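Local coordinates for protein aldose-aldose oxidoreductase (Caulobacter crescentus, PDB 5A04) that probably catalyses the oxidation of one aldose coupled to the reduction of another, using a bound NADP(H) cofactor in a Rossmann-type domain, at residues Tyr52-Glu56 against Thr57-Ser61; Leu85-Pro88 against Phe89-Ala93; Arg172-Arg175 against Ala176-Gly179. All coordinates share one frame; numbering follows the deposited sequence.

Interaction 1: Tyr52-Glu56 against Thr57-Ser61; sequences YGIPE and THRYS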
loop_
_atom_site.group_PDB
_atom_site.type_symbol
_atom_site.label_atom_id
_atom_site.label_comp_id
_atom_site.label_asym_id
_atom_site.label_seq_id
_atom_site.Cartn_x
_atom_site.Cartn_y
_atom_site.Cartn_z
ATOM N N TYR A 52 -31.426 18.362 23.797
ATOM C CA TYR A 52 -32.185 17.587 22.825
ATOM C C TYR A 52 -33.639 17.334 23.216
ATOM O O TYR A 52 -34.367 16.658 22.493
ATOM C CB TYR A 52 -31.479 16.246 22.560
ATOM C CG TYR A 52 -30.259 16.400 21.688
ATOM C CD1 TYR A 52 -30.367 16.346 20.300
ATOM C CD2 TYR A 52 -29.003 16.637 22.242
ATOM C CE1 TYR A 52 -29.257 16.498 19.485
ATOM C CE2 TYR A 52 -27.883 16.795 21.428
ATOM C CZ TYR A 52 -28.025 16.731 20.046
ATOM O OH TYR A 52 -26.927 16.883 19.230
ATOM N N GLY A 53 -34.073 17.896 24.338
ATOM C CA GLY A 53 -35.469 17.775 24.737
ATOM C C GLY A 53 -35.836 16.365 25.166
ATOM O O GLY A 53 -36.931 15.874 24.874
ATOM N N ILE A 54 -34.899 15.709 25.842
ATOM C CA ILE A 54 -35.109 14.363 26.367
ATOM C C ILE A 54 -35.536 14.452 27.822
ATOM O O ILE A 54 -34.744 14.880 28.665
ATOM C CB ILE A 54 -33.823 13.503 26.277
ATOM C CG1 ILE A 54 -33.209 13.577 24.876
ATOM C CG2 ILE A 54 -34.126 12.056 26.703
ATOM C CD1 ILE A 54 -34.122 13.112 23.777
ATOM N N PRO A 55 -36.789 14.068 28.125
ATOM C CA PRO A 55 -37.272 14.213 29.507
ATOM C C PRO A 55 -36.499 13.318 30.477
ATOM O O PRO A 55 -35.907 12.323 30.046
ATOM C CB PRO A 55 -38.746 13.792 29.419
ATOM C CG PRO A 55 -38.846 12.958 28.205
ATOM C CD PRO A 55 -37.802 13.475 27.238
ATOM N N GLU A 56 -36.506 13.677 31.758
ATOM C CA GLU A 56 -35.798 12.922 32.791
ATOM C C GLU A 56 -36.213 11.451 32.861
ATOM O O GLU A 56 -35.412 10.593 33.232
ATOM C CB GLU A 56 -36.004 13.583 34.160
ATOM C CG GLU A 56 -35.315 14.933 34.270
ATOM C CD GLU A 56 -35.251 15.452 35.693
ATOM O OE1 GLU A 56 -36.278 15.965 36.183
ATOM O OE2 GLU A 56 -34.172 15.347 36.316
ATOM N N THR A 57 -37.457 11.168 32.495
ATOM C CA THR A 57 -37.958 9.798 32.438
ATOM C C THR A 57 -37.227 8.959 31.387
ATOM O O THR A 57 -37.292 7.731 31.410
ATOM C CB THR A 57 -39.451 9.766 32.107
ATOM O OG1 THR A 57 -39.684 10.492 30.892
ATOM C CG2 THR A 57 -40.272 10.397 33.236
ATOM N N HIS A 58 -36.561 9.635 30.452
ATOM C CA HIS A 58 -35.878 8.955 29.348
ATOM C C HIS A 58 -34.365 9.099 29.459
ATOM O O HIS A 58 -33.637 8.939 28.471
ATOM C CB HIS A 58 -36.369 9.500 27.999
ATOM C CG HIS A 58 -37.787 9.141 27.675
ATOM N ND1 HIS A 58 -38.828 9.336 28.561
ATOM C CD2 HIS A 58 -38.338 8.602 26.560
ATOM C CE1 HIS A 58 -39.955 8.929 28.006
ATOM N NE2 HIS A 58 -39.688 8.486 26.791
ATOM N N ARG A 59 -33.898 9.409 30.663
ATOM C CA ARG A 59 -32.467 9.511 30.949
ATOM C C ARG A 59 -32.082 8.394 31.912
ATOM O O ARG A 59 -32.709 8.237 32.959
ATOM C CB ARG A 59 -32.124 10.874 31.557
ATOM C CG ARG A 59 -32.507 12.050 30.664
ATOM C CD ARG A 59 -32.250 13.375 31.364
ATOM N NE ARG A 59 -32.992 14.465 30.736
ATOM C CZ ARG A 59 -32.961 15.728 31.160
ATOM N NH1 ARG A 59 -32.214 16.059 32.205
ATOM N NH2 ARG A 59 -33.665 16.665 30.530
ATOM N N TYR A 60 -31.051 7.629 31.561
ATOM C CA TYR A 60 -30.646 6.470 32.357
ATOM C C TYR A 60 -29.168 6.537 32.714
ATOM O O TYR A 60 -28.357 7.000 31.921
ATOM C CB TYR A 60 -30.919 5.173 31.596
ATOM C CG TYR A 60 -32.363 4.967 31.228
ATOM C CD1 TYR A 60 -32.896 5.561 30.094
ATOM C CD2 TYR A 60 -33.196 4.171 32.012
ATOM C CE1 TYR A 60 -34.221 5.386 29.749
ATOM C CE2 TYR A 60 -34.529 3.981 31.670
ATOM C CZ TYR A 60 -35.034 4.595 30.536
ATOM O OH TYR A 60 -36.351 4.416 30.172
ATOM N N SER A 61 -28.824 6.078 33.915
ATOM C CA SER A 61 -27.433 5.804 34.249
ATOM C C SER A 61 -27.107 4.375 33.811
ATOM O O SER A 61 -27.993 3.640 33.397
ATOM C CB SER A 61 -27.186 5.970 35.744
ATOM O OG SER A 61 -27.837 4.925 36.452
#
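R59 turns its guanidinium back onto the carbonyl of I54. Two of its nitrogens grip that one oxygen side-on: R59 NE lies 2.7 Å from I54 O, and R59 NH2 lies 2.8 Å from the same I54 O. The oxygen sits in the guanidinium plane, and the two donors come to it from opposite faces of the carbonyl plane. The R59 chain is extended from CG to NE, with CG anti to the carbonyl carbon (chi1 -58°). This carries the guanidinium back along the turn and, with the paired bonds, limits its rotation. E56 CG lies over one face of the group, 3.9 Å from R59 NH1.

The tight side is around I54, which is buried. Its CG2 packs 3.6 Å from H58 CB, the two side chains crossing at about a right angle. The rest of I54 leads away to L34 and L37 of strand 32-38. The backbone beside R59 closes in a short turn: H58 N donates to P55 O at 2.8 Å, and R59 N donates to E56 O at 3.2 Å. These two bonds close successive i to i+3 turns.

The solvent side is looser. P55, E56 and T57 are exposed there. The E56 carboxylate does not pair with R59: E56 OE2 stays 4.6 Å from R59 NH1, though the opposite charges probably attract weakly. P55 CG rests obliquely against the H58 ring. T57 OG1 meets that ring at its edge and shares a 2.7 Å hydrogen bond with H58 ND1. H58 NE2 has a second partner in D73. The result is a short 3-10 turn leading from helix 42-52 into edge strand 59-60 of the parallel sheet, in the NAD-binding Rossmann fold.

Interaction 2: Leu85-Pro88 against Phe89-Ala93; sequences LHRP and FTERA. With NDP (NADPH dihydro-nicotinamide-adenine-dinucleotide phosphate), chain G.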
loop_
_atom_site.group_PDB
_atom_site.type_symbol
_atom_site.label_atom_id
_atom_site.label_comp_id
_atom_site.label_asym_id
_atom_site.label_seq_id
_atom_site.Cartn_x
_atom_site.Cartn_y
_atom_site.Cartn_z
ATOM N N LEU A 85 -16.525 -2.767 26.388
ATOM C CA LEU A 85 -17.871 -2.651 26.954
ATOM C C LEU A 85 -18.985 -2.945 25.941
ATOM O O LEU A 85 -20.169 -3.006 26.309
ATOM C CB LEU A 85 -18.068 -1.253 27.545
ATOM C CG LEU A 85 -17.072 -0.866 28.638
ATOM C CD1 LEU A 85 -17.491 0.432 29.298
ATOM C CD2 LEU A 85 -16.963 -1.948 29.647
ATOM N N HIS A 86 -18.623 -3.133 24.668
ATOM C CA HIS A 86 -19.632 -3.403 23.645
ATOM C C HIS A 86 -20.446 -4.648 23.976
ATOM O O HIS A 86 -21.673 -4.644 23.875
ATOM C CB HIS A 86 -18.987 -3.573 22.267
ATOM C CG HIS A 86 -18.422 -2.305 21.714
ATOM N ND1 HIS A 86 -17.755 -2.253 20.505
ATOM C CD2 HIS A 86 -18.416 -1.043 22.202
ATOM C CE1 HIS A 86 -17.373 -1.009 20.272
ATOM N NE2 HIS A 86 -17.756 -0.255 21.287
ATOM N N ARG A 87 -19.770 -5.716 24.384
ATOM C CA ARG A 87 -20.488 -6.953 24.632
ATOM C C ARG A 87 -21.490 -6.838 25.798
ATOM O O ARG A 87 -22.656 -7.154 25.607
ATOM C CB ARG A 87 -19.517 -8.119 24.879
ATOM C CG ARG A 87 -20.264 -9.368 25.399
ATOM C CD ARG A 87 -19.375 -10.596 25.562
ATOM N NE ARG A 87 -20.135 -11.673 26.211
ATOM C CZ ARG A 87 -19.654 -12.887 26.467
ATOM N NH1 ARG A 87 -18.414 -13.201 26.116
ATOM N NH2 ARG A 87 -20.426 -13.794 27.062
ATOM N N PRO A 88 -21.057 -6.375 26.990
ATOM C CA PRO A 88 -22.061 -6.391 28.062
ATOM C C PRO A 88 -23.229 -5.429 27.826
ATOM O O PRO A 88 -24.353 -5.774 28.157
ATOM C CB PRO A 88 -21.262 -5.992 29.314
ATOM C CG PRO A 88 -19.990 -5.379 28.804
ATOM C CD PRO A 88 -19.712 -6.069 27.506
ATOM N N PHE A 89 -22.998 -4.266 27.231
ATOM C CA PHE A 89 -24.134 -3.379 27.009
ATOM C C PHE A 89 -25.041 -3.877 25.887
ATOM O O PHE A 89 -26.250 -3.675 25.935
ATOM C CB PHE A 89 -23.660 -1.947 26.717
ATOM C CG PHE A 89 -23.235 -1.200 27.944
ATOM C CD1 PHE A 89 -24.158 -0.891 28.934
ATOM C CD2 PHE A 89 -21.920 -0.808 28.108
ATOM C CE1 PHE A 89 -23.782 -0.191 30.072
ATOM C CE2 PHE A 89 -21.525 -0.110 29.255
ATOM C CZ PHE A 89 -22.463 0.204 30.231
ATOM N N THR A 90 -24.473 -4.549 24.886
ATOM C CA THR A 90 -25.285 -5.151 23.836
ATOM C C THR A 90 -26.181 -6.242 24.420
ATOM O O THR A 90 -27.371 -6.294 24.122
ATOM C CB THR A 90 -24.401 -5.725 22.711
ATOM O OG1 THR A 90 -23.785 -4.621 22.017
ATOM C CG2 THR A 90 -25.217 -6.531 21.732
ATOM N N GLU A 91 -25.610 -7.097 25.265
ATOM C CA GLU A 91 -26.391 -8.170 25.880
ATOM C C GLU A 91 -27.513 -7.623 26.763
ATOM O O GLU A 91 -28.644 -8.107 26.712
ATOM C CB GLU A 91 -25.470 -9.086 26.694
ATOM C CG GLU A 91 -24.527 -9.883 25.815
ATOM C CD GLU A 91 -23.427 -10.594 26.608
ATOM O OE1 GLU A 91 -23.065 -10.147 27.722
ATOM O OE2 GLU A 91 -22.898 -11.584 26.094
ATOM N N ARG A 92 -27.196 -6.609 27.559
ATOM C CA ARG A 92 -28.197 -5.983 28.418
ATOM C C ARG A 92 -29.298 -5.309 27.598
ATOM O O ARG A 92 -30.477 -5.403 27.938
ATOM C CB ARG A 92 -27.526 -4.980 29.358
ATOM C CG ARG A 92 -26.710 -5.654 30.467
ATOM C CD ARG A 92 -25.894 -4.642 31.233
ATOM N NE ARG A 92 -26.727 -3.774 32.063
ATOM C CZ ARG A 92 -26.273 -2.697 32.703
ATOM N NH1 ARG A 92 -25.001 -2.332 32.576
ATOM N NH2 ARG A 92 -27.097 -1.969 33.458
ATOM N N ALA A 93 -28.916 -4.651 26.510
ATOM C CA ALA A 93 -29.909 -4.056 25.612
ATOM C C ALA A 93 -30.838 -5.127 25.034
ATOM O O ALA A 93 -32.058 -4.960 25.007
ATOM C CB ALA A 93 -29.208 -3.283 24.483
HETATM P PA NDP G . -14.920 8.569 23.978
HETATM O O1A NDP G . -13.870 8.220 24.974
HETATM O O2A NDP G . -14.892 9.931 23.341
HETATM O O5B NDP G . -16.417 8.348 24.621
HETATM C C5B NDP G . -16.471 7.089 25.230
HETATM C C4B NDP G . -17.670 7.162 26.187
HETATM O O4B NDP G . -18.031 5.860 26.650
HETATM C C3B NDP G . -17.292 7.998 27.433
HETATM O O3B NDP G . -17.503 9.357 27.217
HETATM C C2B NDP G . -18.349 7.509 28.431
HETATM O O2B NDP G . -19.514 8.065 28.241
HETATM C C1B NDP G . -18.517 5.998 27.971
HETATM N N9A NDP G . -17.821 5.062 28.858
HETATM C C8A NDP G . -18.392 4.035 29.603
HETATM N N7A NDP G . -17.493 3.361 30.346
HETATM C C5A NDP G . -16.274 3.986 30.069
HETATM C C6A NDP G . -14.965 3.745 30.524
HETATM N N6A NDP G . -14.717 2.726 31.418
HETATM N N1A NDP G . -13.909 4.505 30.101
HETATM C C2A NDP G . -14.236 5.508 29.203
HETATM N N3A NDP G . -15.419 5.848 28.680
HETATM C C4A NDP G . -16.452 5.058 29.140
HETATM O O3 NDP G . -14.672 7.386 22.840
HETATM P PN NDP G . -15.269 7.672 21.352
HETATM O O1N NDP G . -16.669 8.134 21.360
HETATM O O2N NDP G . -14.216 8.154 20.379
HETATM O O5D NDP G . -15.380 6.005 20.804
HETATM C C5D NDP G . -16.367 5.268 21.472
HETATM C C4D NDP G . -16.743 4.075 20.550
HETATM O O4D NDP G . -17.129 4.605 19.245
HETATM C C3D NDP G . -15.507 3.137 20.278
HETATM O O3D NDP G . -15.952 1.774 20.144
HETATM C C2D NDP G . -14.983 3.622 18.934
HETATM O O2D NDP G . -14.384 2.581 18.183
HETATM C C1D NDP G . -16.327 4.033 18.237
HETATM N N1N NDP G . -16.087 5.092 17.254
HETATM C C2N NDP G . -16.543 4.947 15.954
HETATM C C3N NDP G . -16.333 5.956 15.057
HETATM C C7N NDP G . -16.808 5.806 13.683
HETATM O O7N NDP G . -16.501 6.613 12.786
HETATM N N7N NDP G . -17.637 4.733 13.368
HETATM C C4N NDP G . -15.627 7.217 15.420
HETATM C C5N NDP G . -15.147 7.254 16.809
HETATM C C6N NDP G . -15.383 6.251 17.653
HETATM P P2B NDP G . -20.429 8.514 29.631
HETATM O O1X NDP G . -20.445 7.203 30.384
HETATM O O2X NDP G . -19.536 9.588 30.172
HETATM O O3X NDP G . -21.754 8.961 29.016
HETATM O O HOH W 1 -22.724 -13.081 28.700
#
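R87 and E91 lie one turn apart on helix 86-95 and form an i to i+4 salt bridge. The helix is the crossover of a beta-alpha-beta unit, between strands 76-79 and 99-102 of the Rossmann fold. The R87 chain is fully extended, with CG anti to the backbone N (chi1 169°). It runs obliquely across E91, and the guanidinium and carboxylate planes are nearly perpendicular (89°). R87 NE donates to E91 OE2 at 2.8 Å, from above the carboxylate plane. A water accepts from R87 NH2 and donates weakly to E91 OE2. R87 NH1 has its own salt bridge to D112. A methionine in place of R87 would probably leave both E91 and D112 without their charged mate.

On another side of the helix, L85 CB packs 3.9 Å from F89 CD2. The F89 ring also meets Y62, with the two ring planes at about 50°. L85 CD1 lies near F89 CE2 as well and also meets N7A of the NADPH adenine.

H86 points away from the rest of the turn. Its ring edge meets the nicotinamide ribose, where H86 NE2 makes a weak bond to NADPH O3D at 2.9 Å. Firmer partners of the ring are T81 O at NE2 and M106 O at ND1. These bonds hold the ring in the cofactor pocket.

T90 faces the parallel sheet and touches V79, V100 and C102. The T90 hydroxyl is satisfied within the helix. T90 OG1 donates to H86 O at 2.8 Å, and T90 N reaches the same oxygen from the opposite face of its plane at 3.0 Å.

Interaction 3: Arg172-Arg175 against Ala176-Gly179; sequences RLNR and ALAG. With NDP (NADPH dihydro-nicotinamide-adenine-dinucleotide phosphate), chain G; BGC (beta-D-glucopyranose), chain H.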
loop_
_atom_site.group_PDB
_atom_site.type_symbol
_atom_site.label_atom_id
_atom_site.label_comp_id
_atom_site.label_asym_id
_atom_site.label_seq_id
_atom_site.Cartn_x
_atom_site.Cartn_y
_atom_site.Cartn_z
ATOM N N ARG A 172 -8.231 4.075 24.342
ATOM C CA ARG A 172 -7.724 3.363 23.159
ATOM C C ARG A 172 -6.331 2.765 23.359
ATOM O O ARG A 172 -5.952 1.833 22.650
ATOM C CB ARG A 172 -7.710 4.291 21.935
ATOM C CG ARG A 172 -9.072 4.447 21.256
ATOM C CD ARG A 172 -9.008 5.513 20.160
ATOM N NE ARG A 172 -10.277 5.640 19.435
ATOM C CZ ARG A 172 -11.321 6.350 19.860
ATOM N NH1 ARG A 172 -11.270 7.001 21.020
ATOM N NH2 ARG A 172 -12.419 6.419 19.112
ATOM N N LEU A 173 -5.568 3.294 24.315
ATOM C CA LEU A 173 -4.194 2.837 24.533
ATOM C C LEU A 173 -4.099 1.952 25.772
ATOM O O LEU A 173 -3.013 1.619 26.235
ATOM C CB LEU A 173 -3.253 4.042 24.653
ATOM C CG LEU A 173 -3.236 4.819 23.325
ATOM C CD1 LEU A 173 -2.402 6.078 23.442
ATOM C CD2 LEU A 173 -2.699 3.944 22.191
ATOM N N ASN A 174 -5.262 1.585 26.289
ATOM C CA ASN A 174 -5.381 0.707 27.447
ATOM C C ASN A 174 -5.934 -0.649 27.001
ATOM O O ASN A 174 -7.047 -0.718 26.488
ATOM C CB ASN A 174 -6.291 1.362 28.486
ATOM C CG ASN A 174 -6.495 0.491 29.710
ATOM O OD1 ASN A 174 -7.352 -0.384 29.722
ATOM N ND2 ASN A 174 -5.695 0.726 30.742
ATOM N N ARG A 175 -5.155 -1.719 27.151
ATOM C CA ARG A 175 -5.560 -2.992 26.562
ATOM C C ARG A 175 -6.872 -3.492 27.156
ATOM O O ARG A 175 -7.707 -4.043 26.436
ATOM C CB ARG A 175 -4.474 -4.066 26.732
ATOM C CG ARG A 175 -4.948 -5.449 26.237
ATOM C CD ARG A 175 -3.827 -6.475 26.108
ATOM N NE ARG A 175 -2.862 -6.087 25.088
ATOM C CZ ARG A 175 -3.026 -6.267 23.780
ATOM N NH1 ARG A 175 -4.117 -6.869 23.319
ATOM N NH2 ARG A 175 -2.092 -5.849 22.938
ATOM N N ALA A 176 -7.063 -3.296 28.459
ATOM C CA ALA A 176 -8.293 -3.801 29.087
ATOM C C ALA A 176 -9.574 -3.185 28.498
ATOM O O ALA A 176 -10.608 -3.838 28.474
ATOM C CB ALA A 176 -8.250 -3.574 30.599
ATOM N N LEU A 177 -9.508 -1.939 28.029
ATOM C CA LEU A 177 -10.695 -1.254 27.526
ATOM C C LEU A 177 -10.773 -1.282 26.001
ATOM O O LEU A 177 -11.862 -1.223 25.428
ATOM C CB LEU A 177 -10.720 0.204 28.016
ATOM C CG LEU A 177 -10.950 0.402 29.518
ATOM C CD1 LEU A 177 -10.828 1.875 29.909
ATOM C CD2 LEU A 177 -12.319 -0.143 29.904
ATOM N N ALA A 178 -9.621 -1.362 25.344
ATOM C CA ALA A 178 -9.570 -1.275 23.882
ATOM C C ALA A 178 -9.525 -2.630 23.189
ATOM O O ALA A 178 -9.962 -2.752 22.048
ATOM C CB ALA A 178 -8.364 -0.451 23.449
ATOM N N GLY A 179 -8.963 -3.637 23.854
ATOM C CA GLY A 179 -8.847 -4.964 23.267
ATOM C C GLY A 179 -7.671 -5.136 22.314
ATOM O O GLY A 179 -7.367 -6.242 21.866
HETATM P PA NDP G . -14.920 8.569 23.978
HETATM O O1A NDP G . -13.870 8.220 24.974
HETATM O O2A NDP G . -14.892 9.931 23.341
HETATM O O5B NDP G . -16.417 8.348 24.621
HETATM C C5B NDP G . -16.471 7.089 25.230
HETATM C C4B NDP G . -17.670 7.162 26.187
HETATM O O4B NDP G . -18.031 5.860 26.650
HETATM C C3B NDP G . -17.292 7.998 27.433
HETATM O O3B NDP G . -17.503 9.357 27.217
HETATM C C2B NDP G . -18.349 7.509 28.431
HETATM O O2B NDP G . -19.514 8.065 28.241
HETATM C C1B NDP G . -18.517 5.998 27.971
HETATM N N9A NDP G . -17.821 5.062 28.858
HETATM C C8A NDP G . -18.392 4.035 29.603
HETATM N N7A NDP G . -17.493 3.361 30.346
HETATM C C5A NDP G . -16.274 3.986 30.069
HETATM C C6A NDP G . -14.965 3.745 30.524
HETATM N N6A NDP G . -14.717 2.726 31.418
HETATM N N1A NDP G . -13.909 4.505 30.101
HETATM C C2A NDP G . -14.236 5.508 29.203
HETATM N N3A NDP G . -15.419 5.848 28.680
HETATM C C4A NDP G . -16.452 5.058 29.140
HETATM O O3 NDP G . -14.672 7.386 22.840
HETATM P PN NDP G . -15.269 7.672 21.352
HETATM O O1N NDP G . -16.669 8.134 21.360
HETATM O O2N NDP G . -14.216 8.154 20.379
HETATM O O5D NDP G . -15.380 6.005 20.804
HETATM C C5D NDP G . -16.367 5.268 21.472
HETATM C C4D NDP G . -16.743 4.075 20.550
HETATM O O4D NDP G . -17.129 4.605 19.245
HETATM C C3D NDP G . -15.507 3.137 20.278
HETATM O O3D NDP G . -15.952 1.774 20.144
HETATM C C2D NDP G . -14.983 3.622 18.934
HETATM O O2D NDP G . -14.384 2.581 18.183
HETATM C C1D NDP G . -16.327 4.033 18.237
HETATM N N1N NDP G . -16.087 5.092 17.254
HETATM C C2N NDP G . -16.543 4.947 15.954
HETATM C C3N NDP G . -16.333 5.956 15.057
HETATM C C7N NDP G . -16.808 5.806 13.683
HETATM O O7N NDP G . -16.501 6.613 12.786
HETATM N N7N NDP G . -17.637 4.733 13.368
HETATM C C4N NDP G . -15.627 7.217 15.420
HETATM C C5N NDP G . -15.147 7.254 16.809
HETATM C C6N NDP G . -15.383 6.251 17.653
HETATM P P2B NDP G . -20.429 8.514 29.631
HETATM O O1X NDP G . -20.445 7.203 30.384
HETATM O O2X NDP G . -19.536 9.588 30.172
HETATM O O3X NDP G . -21.754 8.961 29.016
HETATM C C2 BGC H . -12.004 5.633 15.086
HETATM C C3 BGC H . -11.456 7.026 15.426
HETATM C C4 BGC H . -10.974 7.710 14.180
HETATM C C5 BGC H . -12.040 7.698 13.096
HETATM C C6 BGC H . -11.422 8.206 11.767
HETATM C C1 BGC H . -13.048 5.840 14.082
HETATM O O1 BGC H . -13.710 4.605 13.812
HETATM O O2 BGC H . -12.519 5.039 16.271
HETATM O O3 BGC H . -10.392 6.842 16.347
HETATM O O4 BGC H . -10.612 9.048 14.485
HETATM O O5 BGC H . -12.512 6.388 12.874
HETATM O O6 BGC H . -12.442 8.390 10.777
HETATM O O HOH W 2 -5.875 -7.975 20.790
#
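The backbone passes from a 3-10 turn at R172-L173 through the N-cap residue N174 into a single helical turn, where A178 N donates to N174 O at 2.9 Å, G179 N donates to R175 O, and G179 then leaves the helix with positive phi. N174 O also takes L177 N, from above its carbonyl plane. The side chain of N174 adds a cap. Its CG is anti to the backbone N (chi1 178°), which brings N174 OD1 to 3.2 Å from L177 N in a weak bond. A178 CB packs against two carbonyl oxygens, 3.3 Å from N174 O and 3.4 Å from R172 O.

R175 is bent at chi3 and returns to the end of the turn. A water joins R175 NH1 to G179 O. R175 N is held by E220, and the A176 and A178 carbonyls by S84 and N83.

R172 leaves in another direction, its extended chain reaching both ligands. R172 NH2 donates to NADPH O2N at 2.8 Å and, almost straight (176°), to glucose O2 at 3.2 Å. R172 NH1 gives a second bond to NADPH O2N. Both acceptors lie at the guanidinium edge, near its plane. D185 pairs with R172 NE and also binds glucose. R172, just before this capped turn, thus links the cofactor pyrophosphate to glucose in the sugar and NADPH pocket.

In the fold
All three contacts are local and follow one another along the chain; none nests in or crosses another. Interaction 1 closes the turn from helix 42-52 into edge strand 59-60. Interaction 2 comes next, at the start of helix 86-95, and belongs to the same Rossmann fold. The centres of these two are 20 Å apart. Interaction 3 follows in the C-terminal alpha/beta domain and forms the capped single turn of helix 175-178. It lies about 5 Å from interaction 2 at the nearest atoms, without touching. Both of these meet NADPH, so the cofactor bridges the two domains there. Interaction 1 comes within about 6 Å of interaction 2 at the nearest atoms but stays about 16 Å from interaction 3.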